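MHC class I-like protein MILL2 (Mus musculus, PDB 6A97) binds heparan sulfate proteoglycans on the surface of fibroblasts as a GPI-anchored member of the MHC class I family. Local coordinates at residues Met96-Lys104 with Phe163-Val174. Numbering follows the deposited sequence.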
loop_
_atom_site.group_PDB
_atom_site.type_symbol
_atom_site.label_atom_id
_atom_site.label_comp_id
_atom_site.label_asym_id
_atom_site.label_seq_id
_atom_site.Cartn_x
_atom_site.Cartn_y
_atom_site.Cartn_z
ATOM N N MET A 96 27.943 23.349 18.861
ATOM C CA MET A 96 28.186 23.348 17.423
ATOM C C MET A 96 27.339 24.382 16.687
ATOM O O MET A 96 27.789 24.981 15.709
ATOM C CB MET A 96 27.929 21.957 16.844
ATOM C CG MET A 96 29.108 21.019 17.004
ATOM S SD MET A 96 28.856 19.436 16.191
ATOM C CE MET A 96 27.861 18.580 17.410
ATOM N N MET A 97 26.119 24.600 17.170
ATOM C CA MET A 97 25.175 25.482 16.490
ATOM C C MET A 97 25.103 26.866 17.121
ATOM O O MET A 97 24.225 27.663 16.782
ATOM C CB MET A 97 23.784 24.842 16.469
ATOM C CG MET A 97 23.640 23.761 15.401
ATOM S SD MET A 97 21.972 23.104 15.241
ATOM C CE MET A 97 21.860 22.112 16.726
ATOM N N ALA A 98 26.036 27.146 18.025
ATOM C CA ALA A 98 26.034 28.386 18.794
ATOM C C ALA A 98 26.088 29.632 17.910
ATOM O O ALA A 98 25.374 30.604 18.154
ATOM C CB ALA A 98 27.206 28.395 19.783
ATOM N N GLU A 99 26.935 29.606 16.886
ATOM C CA GLU A 99 27.121 30.792 16.060
ATOM C C GLU A 99 25.918 31.032 15.151
ATOM O O GLU A 99 25.516 32.174 14.943
ATOM C CB GLU A 99 28.406 30.682 15.239
ATOM C CG GLU A 99 29.215 31.974 15.204
ATOM C CD GLU A 99 29.966 32.245 16.504
ATOM O OE1 GLU A 99 29.798 31.479 17.479
ATOM O OE2 GLU A 99 30.722 33.238 16.556
ATOM N N VAL A 100 25.328 29.959 14.629
ATOM C CA VAL A 100 24.100 30.096 13.847
ATOM C C VAL A 100 22.993 30.673 14.724
ATOM O O VAL A 100 22.272 31.588 14.318
ATOM C CB VAL A 100 23.643 28.753 13.242
ATOM C CG1 VAL A 100 22.219 28.863 12.713
ATOM C CG2 VAL A 100 24.594 28.323 12.129
ATOM N N ILE A 101 22.875 30.151 15.941
ATOM C CA ILE A 101 21.886 30.648 16.890
ATOM C C ILE A 101 22.101 32.129 17.219
ATOM O O ILE A 101 21.147 32.911 17.241
ATOM C CB ILE A 101 21.904 29.825 18.196
ATOM C CG1 ILE A 101 21.314 28.432 17.952
ATOM C CG2 ILE A 101 21.130 30.538 19.291
ATOM C CD1 ILE A 101 21.404 27.506 19.146
ATOM N N ASN A 102 23.348 32.514 17.473
ATOM C CA ASN A 102 23.663 33.911 17.772
ATOM C C ASN A 102 23.279 34.855 16.631
ATOM O O ASN A 102 22.701 35.914 16.856
ATOM C CB ASN A 102 25.146 34.063 18.097
ATOM C CG ASN A 102 25.481 33.599 19.503
ATOM O OD1 ASN A 102 24.692 33.784 20.430
ATOM N ND2 ASN A 102 26.650 32.990 19.669
ATOM N N GLN A 103 23.587 34.455 15.400
ATOM C CA GLN A 103 23.325 35.293 14.231
ATOM C C GLN A 103 21.835 35.406 13.932
ATOM O O GLN A 103 21.357 36.483 13.593
ATOM C CB GLN A 103 24.068 34.756 13.000
ATOM C CG GLN A 103 25.588 34.793 13.116
ATOM C CD GLN A 103 26.133 36.203 13.355
ATOM O OE1 GLN A 103 25.683 37.176 12.738
ATOM N NE2 GLN A 103 27.099 36.315 14.267
ATOM N N LYS A 104 21.103 34.304 14.076
ATOM C CA LYS A 104 19.660 34.326 13.853
ATOM C C LYS A 104 18.920 35.031 14.986
ATOM O O LYS A 104 17.829 35.573 14.788
ATOM C CB LYS A 104 19.114 32.906 13.678
ATOM C CG LYS A 104 19.446 32.280 12.326
ATOM C CD LYS A 104 18.999 33.183 11.177
ATOM C CE LYS A 104 19.106 32.470 9.835
ATOM N NZ LYS A 104 18.901 33.399 8.685
ATOM N N PHE A 163 29.309 33.732 4.132
ATOM C CA PHE A 163 28.962 34.037 5.513
ATOM C C PHE A 163 28.536 32.791 6.291
ATOM O O PHE A 163 29.052 32.530 7.379
ATOM C CB PHE A 163 27.848 35.086 5.560
ATOM C CG PHE A 163 27.480 35.529 6.954
ATOM C CD1 PHE A 163 26.526 34.842 7.693
ATOM C CD2 PHE A 163 28.083 36.642 7.520
ATOM C CE1 PHE A 163 26.187 35.251 8.972
ATOM C CE2 PHE A 163 27.749 37.057 8.799
ATOM C CZ PHE A 163 26.800 36.363 9.525
ATOM N N TRP A 164 27.596 32.028 5.737
ATOM C CA TRP A 164 27.058 30.867 6.442
ATOM C C TRP A 164 28.013 29.681 6.390
ATOM O O TRP A 164 27.998 28.831 7.276
ATOM C CB TRP A 164 25.681 30.467 5.881
ATOM C CG TRP A 164 24.610 31.463 6.214
ATOM C CD1 TRP A 164 23.900 32.225 5.334
ATOM C CD2 TRP A 164 24.153 31.833 7.524
ATOM N NE1 TRP A 164 23.024 33.039 6.011
ATOM C CE2 TRP A 164 23.162 32.822 7.356
ATOM C CE3 TRP A 164 24.484 31.422 8.819
ATOM C CZ2 TRP A 164 22.493 33.399 8.431
ATOM C CZ3 TRP A 164 23.824 32.001 9.887
ATOM C CH2 TRP A 164 22.836 32.976 9.687
ATOM N N LYS A 165 28.848 29.619 5.357
ATOM C CA LYS A 165 29.845 28.556 5.274
ATOM C C LYS A 165 30.865 28.651 6.415
ATOM O O LYS A 165 31.495 27.657 6.775
ATOM C CB LYS A 165 30.569 28.589 3.925
ATOM C CG LYS A 165 29.802 27.942 2.778
ATOM C CD LYS A 165 30.628 27.951 1.500
ATOM C CE LYS A 165 29.839 27.433 0.302
ATOM N NZ LYS A 165 29.592 25.963 0.345
ATOM N N THR A 166 31.020 29.844 6.987
ATOM C CA THR A 166 31.999 30.053 8.052
ATOM C C THR A 166 31.381 30.064 9.451
ATOM O O THR A 166 32.073 29.814 10.437
ATOM C CB THR A 166 32.775 31.376 7.863
ATOM O OG1 THR A 166 31.928 32.488 8.180
ATOM C CG2 THR A 166 33.286 31.507 6.437
ATOM N N HIS A 167 30.087 30.356 9.541
ATOM C CA HIS A 167 29.425 30.451 10.843
ATOM C C HIS A 167 28.627 29.198 11.187
ATOM O O HIS A 167 28.126 29.061 12.303
ATOM C CB HIS A 167 28.513 31.678 10.892
ATOM C CG HIS A 167 29.254 32.978 10.898
ATOM N ND1 HIS A 167 29.626 33.627 9.741
ATOM C CD2 HIS A 167 29.695 33.747 11.921
ATOM C CE1 HIS A 167 30.264 34.743 10.052
ATOM N NE2 HIS A 167 30.319 34.839 11.367
ATOM N N ALA A 168 28.508 28.291 10.225
ATOM C CA ALA A 168 27.841 27.015 10.453
ATOM C C ALA A 168 28.766 26.098 11.261
ATOM O O ALA A 168 29.975 26.327 11.287
ATOM C CB ALA A 168 27.453 26.378 9.120
ATOM N N PRO A 169 28.205 25.069 11.932
ATOM C CA PRO A 169 28.998 24.136 12.752
ATOM C C PRO A 169 30.294 23.671 12.084
ATOM O O PRO A 169 30.265 23.233 10.933
ATOM C CB PRO A 169 28.042 22.956 12.947
ATOM C CG PRO A 169 26.693 23.586 12.958
ATOM C CD PRO A 169 26.764 24.753 11.994
ATOM N N ARG A 170 31.411 23.779 12.803
ATOM C CA ARG A 170 32.726 23.446 12.257
ATOM C C ARG A 170 32.750 22.041 11.670
ATOM O O ARG A 170 32.276 21.087 12.290
ATOM C CB ARG A 170 33.809 23.589 13.330
ATOM C CG ARG A 170 34.097 25.032 13.722
ATOM C CD ARG A 170 35.536 25.229 14.187
ATOM N NE ARG A 170 35.799 24.642 15.499
ATOM C CZ ARG A 170 36.494 23.525 15.690
ATOM N NH1 ARG A 170 36.995 22.873 14.651
ATOM N NH2 ARG A 170 36.691 23.061 16.919
ATOM N N ALA A 171 33.305 21.930 10.468
ATOM C CA ALA A 171 33.254 20.693 9.695
ATOM C C ALA A 171 33.892 19.506 10.414
ATOM O O ALA A 171 33.408 18.379 10.307
ATOM C CB ALA A 171 33.920 20.897 8.337
ATOM N N ASP A 172 34.980 19.746 11.139
ATOM C CA ASP A 172 35.655 18.646 11.818
ATOM C C ASP A 172 34.815 18.143 12.993
ATOM O O ASP A 172 34.791 16.947 13.274
ATOM C CB ASP A 172 37.051 19.061 12.293
ATOM C CG ASP A 172 37.013 20.175 13.310
ATOM O OD1 ASP A 172 36.329 21.190 13.063
ATOM O OD2 ASP A 172 37.662 20.033 14.366
ATOM N N LEU A 173 34.119 19.052 13.669
ATOM C CA LEU A 173 33.220 18.660 14.748
ATOM C C LEU A 173 32.023 17.893 14.198
ATOM O O LEU A 173 31.618 16.873 14.757
ATOM C CB LEU A 173 32.744 19.882 15.536
ATOM C CG LEU A 173 33.816 20.654 16.306
ATOM C CD1 LEU A 173 33.178 21.759 17.143
ATOM C CD2 LEU A 173 34.646 19.710 17.177
ATOM N N VAL A 174 31.464 18.392 13.100
ATOM C CA VAL A 174 30.328 17.748 12.451
ATOM C C VAL A 174 30.661 16.314 12.065
ATOM O O VAL A 174 29.900 15.387 12.355
ATOM C CB VAL A 174 29.885 18.522 11.184
ATOM C CG1 VAL A 174 28.855 17.721 10.397
ATOM C CG2 VAL A 174 29.337 19.894 11.559
HETATM O O HOH W 1 26.807 27.562 14.257
HETATM O O HOH W 2 30.920 24.705 15.550
#
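Pro169 sets its ring against the backbone of Met96, with CG 3.3 Å from Met96 O. Bent at chi3 (-81°), the Met96 chain brings SD to 4.0 Å from Leu173 CB, its axis slanting across that of the leucine. No direct hydrogen bond joins the segments; two waters do this work. One accepts from Val100 N at 2.8 Å and lies within hydrogen-bonding distance of Met96 O and His167 O, while the second donates to Met96 O and accepts from Arg170 N. Both segments belong to the MHC class I alpha-1/alpha-2 platform, where the broken end of the alpha-1 helical arm meets the broken start of the alpha-2 arm over the eight-stranded sheet; the N-to-C directions of 98-104 and 163-167 are 132° apart, their axes 10.0 Å at closest. There Gln103 CB and the end of Lys104 approach the Trp164 six-membered ring obliquely, Lys104 NZ lying 3.6 Å from Trp164 CZ2; Lys104 also makes a cation-pi contact with Tyr135. Gln103 OE1 reaches the edge of Phe163, 3.5 Å from CZ, with amide and ring planes 72° apart. His167 presents its ring edge to Glu99 CG, and its ND1 donates a nearly straight 2.7 Å hydrogen bond to Phe163 O, which lies in the imidazole plane and so holds the ring's rotation.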